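Local structure of AAR187Cp (Eremothecium gossypii, 3ZIL) at residues G167-L172 against N193-A198; A208-T213 against I232-H237. The protein probably regulates the establishment of sister-chromatid cohesion as a Wapl-family protein of the cohesin machinery, this chain being its helical Wap1 domain. One frame throughout, in Å; residues are numbered along the deposited sequence.

Contact 1. Residues G167-L172 against N193-A198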
loop_
_atom_site.group_PDB
_atom_site.type_symbol
_atom_site.label_atom_id
_atom_site.label_comp_id
_atom_site.label_asym_id
_atom_site.label_seq_id
_atom_site.Cartn_x
_atom_site.Cartn_y
_atom_site.Cartn_z
ATOM N N GLY A 167 7.666 -11.371 5.508
ATOM C CA GLY A 167 8.639 -10.893 4.499
ATOM C C GLY A 167 7.967 -9.990 3.443
ATOM O O GLY A 167 8.663 -9.394 2.616
ATOM N N ALA A 168 6.641 -9.824 3.547
ATOM C CA ALA A 168 5.791 -9.049 2.553
ATOM C C ALA A 168 6.099 -7.573 2.555
ATOM O O ALA A 168 6.234 -6.900 1.503
ATOM C CB ALA A 168 4.300 -9.262 2.863
ATOM N N VAL A 169 6.200 -7.023 3.756
ATOM C CA VAL A 169 6.320 -5.534 3.838
ATOM C C VAL A 169 7.688 -5.015 3.207
ATOM O O VAL A 169 7.704 -4.131 2.338
ATOM C CB VAL A 169 6.065 -5.080 5.281
ATOM C CG1 VAL A 169 6.452 -3.599 5.512
ATOM C CG2 VAL A 169 4.602 -5.332 5.677
ATOM N N PRO A 170 8.817 -5.623 3.569
ATOM C CA PRO A 170 10.022 -5.141 2.880
ATOM C C PRO A 170 10.060 -5.559 1.408
ATOM O O PRO A 170 10.638 -4.820 0.622
ATOM C CB PRO A 170 11.201 -5.859 3.606
ATOM C CG PRO A 170 10.627 -6.721 4.679
ATOM C CD PRO A 170 9.103 -6.571 4.675
ATOM N N ALA A 171 9.522 -6.735 1.029
ATOM C CA ALA A 171 9.641 -7.166 -0.356
ATOM C C ALA A 171 8.772 -6.234 -1.236
ATOM O O ALA A 171 9.156 -5.865 -2.348
ATOM C CB ALA A 171 9.238 -8.630 -0.559
ATOM N N LEU A 172 7.632 -5.803 -0.719
ATOM C CA LEU A 172 6.803 -4.886 -1.526
ATOM C C LEU A 172 7.446 -3.495 -1.699
ATOM O O LEU A 172 7.272 -2.813 -2.750
ATOM C CB LEU A 172 5.437 -4.789 -0.964
ATOM C CG LEU A 172 4.562 -6.035 -1.160
ATOM C CD1 LEU A 172 3.430 -6.019 -0.142
ATOM C CD2 LEU A 172 4.025 -6.181 -2.637
ATOM N N ASN A 193 -1.591 -3.012 4.478
ATOM C CA ASN A 193 -2.366 -4.035 5.153
ATOM C C ASN A 193 -1.595 -5.205 5.745
ATOM O O ASN A 193 -2.198 -6.006 6.408
ATOM C CB ASN A 193 -3.571 -4.503 4.319
ATOM C CG ASN A 193 -4.532 -3.359 4.070
ATOM O OD1 ASN A 193 -4.953 -3.096 2.954
ATOM N ND2 ASN A 193 -4.784 -2.609 5.085
ATOM N N ASN A 194 -0.270 -5.273 5.559
ATOM C CA ASN A 194 0.486 -6.346 6.139
ATOM C C ASN A 194 1.394 -5.826 7.280
ATOM O O ASN A 194 2.280 -6.525 7.735
ATOM C CB ASN A 194 1.299 -7.041 5.050
ATOM C CG ASN A 194 0.503 -8.130 4.337
ATOM O OD1 ASN A 194 0.580 -9.267 4.748
ATOM N ND2 ASN A 194 -0.306 -7.773 3.299
ATOM N N ILE A 195 1.155 -4.583 7.696
ATOM C CA ILE A 195 1.775 -3.997 8.865
ATOM C C ILE A 195 0.796 -4.292 10.037
ATOM O O ILE A 195 -0.349 -3.864 9.986
ATOM C CB ILE A 195 1.907 -2.466 8.694
ATOM C CG1 ILE A 195 2.923 -2.137 7.582
ATOM C CG2 ILE A 195 2.281 -1.789 10.013
ATOM C CD1 ILE A 195 2.956 -0.644 7.276
ATOM N N VAL A 196 1.236 -5.020 11.081
ATOM C CA VAL A 196 0.319 -5.374 12.221
ATOM C C VAL A 196 0.405 -4.285 13.307
ATOM O O VAL A 196 1.400 -3.463 13.373
ATOM C CB VAL A 196 0.627 -6.809 12.745
ATOM C CG1 VAL A 196 0.745 -7.776 11.560
ATOM C CG2 VAL A 196 1.968 -6.892 13.508
ATOM N N ALA A 197 -0.536 -4.288 14.229
ATOM C CA ALA A 197 -0.577 -3.218 15.203
ATOM C C ALA A 197 0.345 -3.502 16.407
ATOM O O ALA A 197 0.668 -2.571 17.156
ATOM C CB ALA A 197 -2.027 -3.055 15.678
ATOM N N ALA A 198 0.729 -4.767 16.614
ATOM C CA ALA A 198 1.540 -5.199 17.782
ATOM C C ALA A 198 2.689 -6.032 17.244
ATOM O O ALA A 198 2.726 -7.240 17.436
ATOM C CB ALA A 198 0.694 -5.998 18.779
#
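A168 and V169, in the first turn of helix 168-178, lie against N194 and I195, where the chain leaves helix 185-193. The packing belongs to the all-helical Wap1 domain, consistent with a HEAT-like repeat array; here the loop after helix 185-193 packs on the first turn of helix 168-178. G167 is the N-cap. Its phi of 91° would drive a side chain into the preceding carbonyl oxygen, which explains a glycine there, and G167 O receives A171 N at 3.2 Å to start the helix. A168 aims its methyl at the N194 amide, with A168 CB 4.2 Å from N194 OD1. A small side chain suits this buried spot, because W155 of helix 147-158 also packs against it. V169 makes the widest contact. Its two methyls serve different neighbours: with chi1 at 168°, CG1 stands anti to the backbone N and turns to A210 of helix 201-215, while CG2, anti to the carbonyl carbon, meets the loop. V169 CG2 comes within 3.8 Å of N194 CB and 4.1 Å of I195 CG1, so a branched apolar residue fills both directions. P170 fits the first turn because its missing N-H falls before the first backbone bond of the helix. Farther along, L172 comes near the loop but packs chiefly on L190 and L191 of helix 185-193 and on L152. The buried polar end of N194 is bonded at both atoms: ND2 donates to L190 O and OD1 accepts from V165 N, two bonds that hold the amide's rotation. At the tightest point of the contact, V169 CG2 sits 3.3 Å from N194 O and 3.6 Å from N194 C.

Contact 2. Residues A208-T213 against I232-H237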
loop_
_atom_site.group_PDB
_atom_site.type_symbol
_atom_site.label_atom_id
_atom_site.label_comp_id
_atom_site.label_asym_id
_atom_site.label_seq_id
_atom_site.Cartn_x
_atom_site.Cartn_y
_atom_site.Cartn_z
ATOM N N ALA A 208 11.447 -1.425 9.763
ATOM C CA ALA A 208 12.629 -0.595 9.581
ATOM C C ALA A 208 13.179 -0.630 8.159
ATOM O O ALA A 208 13.346 0.440 7.548
ATOM C CB ALA A 208 13.706 -0.875 10.642
ATOM N N GLN A 209 13.417 -1.863 7.622
ATOM C CA GLN A 209 13.865 -2.035 6.242
ATOM C C GLN A 209 13.009 -1.386 5.236
ATOM O O GLN A 209 13.525 -0.665 4.341
ATOM C CB GLN A 209 13.942 -3.558 5.851
ATOM C CG GLN A 209 14.911 -4.299 6.739
ATOM C CD GLN A 209 14.949 -5.777 6.451
ATOM O OE1 GLN A 209 14.871 -6.197 5.279
ATOM N NE2 GLN A 209 14.998 -6.593 7.516
ATOM N N ALA A 210 11.696 -1.654 5.320
ATOM C CA ALA A 210 10.745 -1.124 4.380
ATOM C C ALA A 210 10.725 0.417 4.471
ATOM O O ALA A 210 10.623 1.131 3.445
ATOM C CB ALA A 210 9.315 -1.675 4.692
ATOM N N PHE A 211 10.719 0.942 5.693
ATOM C CA PHE A 211 10.704 2.394 5.828
ATOM C C PHE A 211 11.994 3.032 5.168
ATOM O O PHE A 211 11.930 3.961 4.390
ATOM C CB PHE A 211 10.633 2.778 7.310
ATOM C CG PHE A 211 10.854 4.250 7.558
ATOM C CD1 PHE A 211 9.855 5.167 7.343
ATOM C CD2 PHE A 211 12.165 4.716 7.956
ATOM C CE1 PHE A 211 10.080 6.532 7.552
ATOM C CE2 PHE A 211 12.375 6.083 8.184
ATOM C CZ PHE A 211 11.350 6.991 7.953
ATOM N N GLN A 212 13.140 2.438 5.418
ATOM C CA GLN A 212 14.366 2.977 4.802
ATOM C C GLN A 212 14.263 2.881 3.276
ATOM O O GLN A 212 14.764 3.754 2.551
ATOM C CB GLN A 212 15.544 2.208 5.340
ATOM C CG GLN A 212 15.666 2.483 6.849
ATOM C CD GLN A 212 16.666 1.595 7.554
ATOM O OE1 GLN A 212 17.504 0.935 6.897
ATOM N NE2 GLN A 212 16.567 1.512 8.912
ATOM N N THR A 213 13.586 1.847 2.768
ATOM C CA THR A 213 13.469 1.758 1.352
ATOM C C THR A 213 12.582 2.834 0.805
ATOM O O THR A 213 12.947 3.488 -0.172
ATOM C CB THR A 213 12.962 0.411 0.916
ATOM O OG1 THR A 213 13.923 -0.549 1.332
ATOM C CG2 THR A 213 12.803 0.333 -0.562
ATOM N N ILE A 232 3.363 6.643 6.793
ATOM C CA ILE A 232 2.684 7.011 8.064
ATOM C C ILE A 232 2.523 5.728 8.965
ATOM O O ILE A 232 3.003 5.680 10.125
ATOM C CB ILE A 232 1.307 7.636 7.776
ATOM C CG1 ILE A 232 1.478 9.024 7.190
ATOM C CG2 ILE A 232 0.445 7.566 9.014
ATOM C CD1 ILE A 232 0.211 9.568 6.588
ATOM N N LYS A 233 1.909 4.703 8.395
ATOM C CA LYS A 233 1.728 3.465 9.061
ATOM C C LYS A 233 2.997 2.870 9.608
ATOM O O LYS A 233 2.980 2.399 10.690
ATOM C CB LYS A 233 0.933 2.432 8.261
ATOM C CG LYS A 233 0.189 1.461 9.173
ATOM C CD LYS A 233 -1.016 0.753 8.596
ATOM C CE LYS A 233 -1.467 -0.400 9.469
ATOM N NZ LYS A 233 -2.263 -1.459 8.805
ATOM N N LEU A 234 4.084 2.931 8.869
ATOM C CA LEU A 234 5.347 2.370 9.391
ATOM C C LEU A 234 5.871 3.245 10.552
ATOM O O LEU A 234 6.360 2.738 11.542
ATOM C CB LEU A 234 6.391 2.227 8.294
ATOM C CG LEU A 234 6.126 1.283 7.081
ATOM C CD1 LEU A 234 6.922 1.676 5.808
ATOM C CD2 LEU A 234 6.466 -0.104 7.574
ATOM N N THR A 235 5.742 4.559 10.407
ATOM C CA THR A 235 6.224 5.462 11.414
ATOM C C THR A 235 5.375 5.549 12.691
ATOM O O THR A 235 5.773 6.263 13.629
ATOM C CB THR A 235 6.566 6.837 10.852
ATOM O OG1 THR A 235 5.451 7.391 10.139
ATOM C CG2 THR A 235 7.776 6.762 9.945
ATOM N N ASN A 236 4.231 4.826 12.737
ATOM C CA ASN A 236 3.410 4.720 13.922
ATOM C C ASN A 236 4.213 3.968 14.982
ATOM O O ASN A 236 4.006 4.153 16.164
ATOM C CB ASN A 236 2.096 3.946 13.667
ATOM C CG ASN A 236 1.054 4.748 12.884
ATOM O OD1 ASN A 236 1.091 5.986 12.844
ATOM N ND2 ASN A 236 0.062 4.043 12.322
ATOM N N HIS A 237 5.126 3.099 14.558
ATOM C CA HIS A 237 5.982 2.355 15.497
ATOM C C HIS A 237 7.227 3.113 15.697
ATOM O O HIS A 237 8.059 3.234 14.775
ATOM C CB HIS A 237 6.271 0.978 14.892
ATOM C CG HIS A 237 5.019 0.258 14.523
ATOM N ND1 HIS A 237 4.272 -0.368 15.437
ATOM C CD2 HIS A 237 4.318 0.178 13.296
ATOM C CE1 HIS A 237 3.160 -0.839 14.850
ATOM N NE2 HIS A 237 3.209 -0.507 13.524
#
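L234 and T235, near the end of helix 225-235, carry the packing on A210 and F211 of helix 201-215. Ahead of them, I232 turns its apolar side chain away to L280 and L284 of helix 272-289, and K233 extends a long chain whose NZ donates to E192 O. L234 then points at helix 201-215. With CG beside its own backbone N (chi1 -62°), L234 CD1 comes down on the main chain of the partner, 3.8 Å from F211 CA and 3.9 Å from F211 N. L234 CD1 also lies 4.3 Å from A210 CB, where a small alanine lets the helices come close, and 4.2 Å from F211 CB. Such leaning of one helix on the next is consistent with a HEAT-like solenoid, and the contact between the two segments is apolar, with the leucine methyl lying on the partner's backbone. T235 divides its two branches between two tasks. T235 CG2 presses on the F211 ring, 3.3 Å from F211 CE1 and 3.7 Å from F211 CD1, the two side chains crossing at about a right angle. The ring is brought there by chi1 of 170°, which sets CG anti to the F211 backbone N. Meanwhile the proton of T235 OG1 may go to L231 O or, at 3.0 Å, to I232 O, while N287 ND2 donates to OG1, so a buried hydroxyl finds partners while its methyl serves the apolar side. N236, beyond the packing, bonds a bound peptide's backbone through ND2. At the chain's exit, H237 N bonds L234 O at 3.3 Å.

Overall arrangement
Contact 1 closes before contact 2 opens, and their centres lie 10 Å apart, in the middle of the elongated chain. Contact 1 sets helix 168-178 against the loop between helices 185-193 and 201-215; contact 2 pairs helices 201-215 and 225-235. The seam between the contacts is itself packed: V169 CG1 meets A210 CB at 3.5 Å, and I195 CD1 meets L234 CD2 at 3.6 Å. A weak, probable hydrogen bond from K233 NZ to I195 O adds a polar tie at 3.3 Å. The two contacts thus form one continuous buried region of the Wap1 domain, beside the bound peptide that touches 232-237.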